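Local structure of beta-N-acetylhexosaminidase (7BWG) at residues Pro466-Ala474 against Arg486-Val495. The protein probably hydrolyses terminal non-reducing N-acetyl-D-hexosamine residues in N-acetyl-beta-D-hexosaminides, as a member of glycoside hydrolase family 20. Sequence-based numbering, arbitrary orientation.
Sequences PRIAAAAEA and RTWESFRARV
E473 lies buried between the two helices, its carboxylate meeting R494 and R486 while its CG rests against the ring of F491. R494 approaches end-on: NH1 reaches E473 OE1 at 2.8 Å, and NH2 is shared between OE1 and OE2, 3.1 Å from OE2. Both carboxylate oxygens lie near the guanidinium plane, but the two planes are tilted by 35°, and the arginine nitrogens meet the oxygens from above the carboxylate plane. One turn back, S490 OG takes the NE hydrogen of R494 in a fairly straight bond of 3.1 Å, which, with the two-nitrogen grip on E473, helps hold the guanidinium in its orientation. Putting a leucine in place of R494 would probably leave the buried E473 carboxylate short of a charge partner and S490 OG without its NE donor. R486 is held differently: its NE is 3.5 Å from E473 OE2, a contact of charges alone with the oxygen well out of the guanidinium plane, and one face of that group lies over the E473 backbone. The OH of Y426 hydrogen-bonds both E473 OE2 and R486 NE; the backbone N of A25 bonds E473 OE1, and R494 NH2 also bonds L485 O. This network ties helix 467-475, in the TIM-barrel catalytic region of a family 20 enzyme, to helix 488-497 further along the chain; the axes of the short helical segments approach to 11.0 Å, their directions 122° apart. F491, whose chi1 of 176° sends CG away from its own backbone N, turns the edge of its ring toward E473 CG (3.5 Å from CE1) and A469 CB (3.7 Å from CZ). A470 CB also packs against F491 CZ, and the ring stacks with Y426. V495 reaches the A469 methyl, CG2 to CB at 3.9 Å, while its CG1 sits over one face of the F491 ring near the rim.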
# COMPACT_ATOMS: atom_id res chain seq x y z
N PRO A 466 -29.13 16.54 10.49
CA PRO A 466 -30.35 15.74 10.61
C PRO A 466 -30.35 14.45 9.80
O PRO A 466 -30.36 13.36 10.38
CB PRO A 466 -31.43 16.71 10.13
CG PRO A 466 -30.95 18.04 10.68
CD PRO A 466 -29.43 17.92 10.92
N ARG A 467 -30.32 14.56 8.48
CA ARG A 467 -30.55 13.43 7.60
C ARG A 467 -29.39 12.44 7.53
O ARG A 467 -29.56 11.36 6.95
CB ARG A 467 -30.89 13.93 6.19
CG ARG A 467 -31.67 15.24 6.22
CD ARG A 467 -31.75 15.87 4.85
NE ARG A 467 -30.51 16.56 4.50
CZ ARG A 467 -30.35 17.28 3.40
NH1 ARG A 467 -31.35 17.42 2.54
NH2 ARG A 467 -29.19 17.87 3.16
N ILE A 468 -28.22 12.75 8.10
CA ILE A 468 -27.20 11.72 8.22
C ILE A 468 -27.57 10.72 9.31
O ILE A 468 -27.09 9.58 9.29
CB ILE A 468 -25.80 12.31 8.47
CG1 ILE A 468 -24.71 11.27 8.21
CG2 ILE A 468 -25.69 12.87 9.88
CD1 ILE A 468 -23.34 11.86 7.97
N ALA A 469 -28.41 11.12 10.26
CA ALA A 469 -28.93 10.17 11.23
C ALA A 469 -29.81 9.13 10.54
O ALA A 469 -29.80 7.95 10.92
CB ALA A 469 -29.70 10.90 12.33
N ALA A 470 -30.57 9.56 9.53
CA ALA A 470 -31.34 8.60 8.74
C ALA A 470 -30.42 7.65 7.98
O ALA A 470 -30.82 6.53 7.65
CB ALA A 470 -32.26 9.34 7.77
N ALA A 471 -29.19 8.08 7.69
CA ALA A 471 -28.21 7.17 7.11
C ALA A 471 -27.74 6.15 8.12
O ALA A 471 -27.77 4.94 7.86
CB ALA A 471 -27.02 7.97 6.56
N ALA A 472 -27.30 6.61 9.29
CA ALA A 472 -26.86 5.70 10.34
C ALA A 472 -27.99 4.79 10.79
O ALA A 472 -27.75 3.62 11.14
CB ALA A 472 -26.32 6.49 11.53
N GLU A 473 -29.23 5.29 10.78
CA GLU A 473 -30.37 4.44 11.12
C GLU A 473 -30.53 3.32 10.11
O GLU A 473 -30.68 2.15 10.49
CB GLU A 473 -31.65 5.29 11.19
CG GLU A 473 -31.85 5.99 12.52
CD GLU A 473 -32.80 5.25 13.43
OE1 GLU A 473 -32.49 5.11 14.63
OE2 GLU A 473 -33.86 4.80 12.95
N ALA A 474 -30.50 3.65 8.82
CA ALA A 474 -30.60 2.62 7.79
C ALA A 474 -29.39 1.70 7.81
O ALA A 474 -29.51 0.51 7.49
CB ALA A 474 -30.75 3.26 6.42
N ARG A 486 -37.88 1.79 14.54
CA ARG A 486 -37.53 2.26 13.20
C ARG A 486 -38.77 2.69 12.43
O ARG A 486 -39.09 2.18 11.35
CB ARG A 486 -36.74 1.18 12.46
CG ARG A 486 -35.27 1.16 12.85
CD ARG A 486 -34.38 1.22 11.62
NE ARG A 486 -34.76 2.28 10.70
CZ ARG A 486 -34.37 2.33 9.43
NH1 ARG A 486 -33.59 1.38 8.94
NH2 ARG A 486 -34.76 3.34 8.65
N THR A 487 -39.48 3.65 13.01
CA THR A 487 -40.59 4.31 12.35
C THR A 487 -40.32 5.81 12.32
O THR A 487 -39.51 6.33 13.09
CB THR A 487 -41.93 4.04 13.06
OG1 THR A 487 -42.96 4.82 12.45
CG2 THR A 487 -41.84 4.39 14.53
N TRP A 488 -40.99 6.50 11.39
CA TRP A 488 -40.77 7.94 11.26
C TRP A 488 -41.20 8.68 12.52
O TRP A 488 -40.58 9.69 12.89
CB TRP A 488 -41.52 8.49 10.04
CG TRP A 488 -41.55 9.99 10.00
CD1 TRP A 488 -42.65 10.78 9.91
CD2 TRP A 488 -40.42 10.87 10.05
NE1 TRP A 488 -42.28 12.10 9.90
CE2 TRP A 488 -40.92 12.19 9.98
CE3 TRP A 488 -39.04 10.68 10.14
CZ2 TRP A 488 -40.08 13.30 10.01
CZ3 TRP A 488 -38.21 11.79 10.16
CH2 TRP A 488 -38.74 13.08 10.09
N GLU A 489 -42.24 8.20 13.20
CA GLU A 489 -42.71 8.88 14.41
C GLU A 489 -41.69 8.77 15.53
O GLU A 489 -41.52 9.72 16.31
CB GLU A 489 -44.06 8.29 14.84
CG GLU A 489 -45.25 8.76 14.02
CD GLU A 489 -45.18 8.32 12.56
OE1 GLU A 489 -44.80 7.15 12.31
OE2 GLU A 489 -45.49 9.14 11.67
N SER A 490 -40.98 7.64 15.62
CA SER A 490 -39.99 7.47 16.67
C SER A 490 -38.67 8.15 16.32
O SER A 490 -38.04 8.77 17.18
CB SER A 490 -39.76 5.98 16.95
OG SER A 490 -38.70 5.78 17.86
N PHE A 491 -38.24 8.04 15.06
CA PHE A 491 -37.01 8.70 14.63
C PHE A 491 -37.09 10.20 14.88
O PHE A 491 -36.19 10.78 15.51
CB PHE A 491 -36.73 8.40 13.16
CG PHE A 491 -35.53 9.12 12.61
CD1 PHE A 491 -34.25 8.60 12.77
CD2 PHE A 491 -35.67 10.32 11.92
CE1 PHE A 491 -33.15 9.26 12.27
CE2 PHE A 491 -34.57 10.98 11.42
CZ PHE A 491 -33.30 10.45 11.59
N ARG A 492 -38.17 10.83 14.42
CA ARG A 492 -38.34 12.27 14.61
C ARG A 492 -38.33 12.67 16.08
O ARG A 492 -38.10 13.84 16.39
CB ARG A 492 -39.63 12.74 13.95
N ALA A 493 -38.60 11.73 16.99
CA ALA A 493 -38.53 12.04 18.41
C ALA A 493 -37.13 11.85 18.98
O ALA A 493 -36.69 12.66 19.80
CB ALA A 493 -39.53 11.17 19.18
N ARG A 494 -36.42 10.82 18.53
CA ARG A 494 -35.12 10.50 19.10
C ARG A 494 -34.03 11.44 18.58
O ARG A 494 -33.19 11.91 19.36
CB ARG A 494 -34.76 9.05 18.81
CG ARG A 494 -35.75 8.04 19.39
CD ARG A 494 -35.29 6.61 19.17
NE ARG A 494 -35.65 6.11 17.85
CZ ARG A 494 -34.80 5.95 16.85
NH1 ARG A 494 -33.52 6.26 17.01
NH2 ARG A 494 -35.22 5.48 15.68
N VAL A 495 -34.01 11.71 17.28
CA VAL A 495 -33.02 12.62 16.73
C VAL A 495 -33.31 14.06 17.14
O VAL A 495 -32.40 14.90 17.16
CB VAL A 495 -32.92 12.46 15.20
CG1 VAL A 495 -34.21 12.85 14.52
CG2 VAL A 495 -31.75 13.25 14.64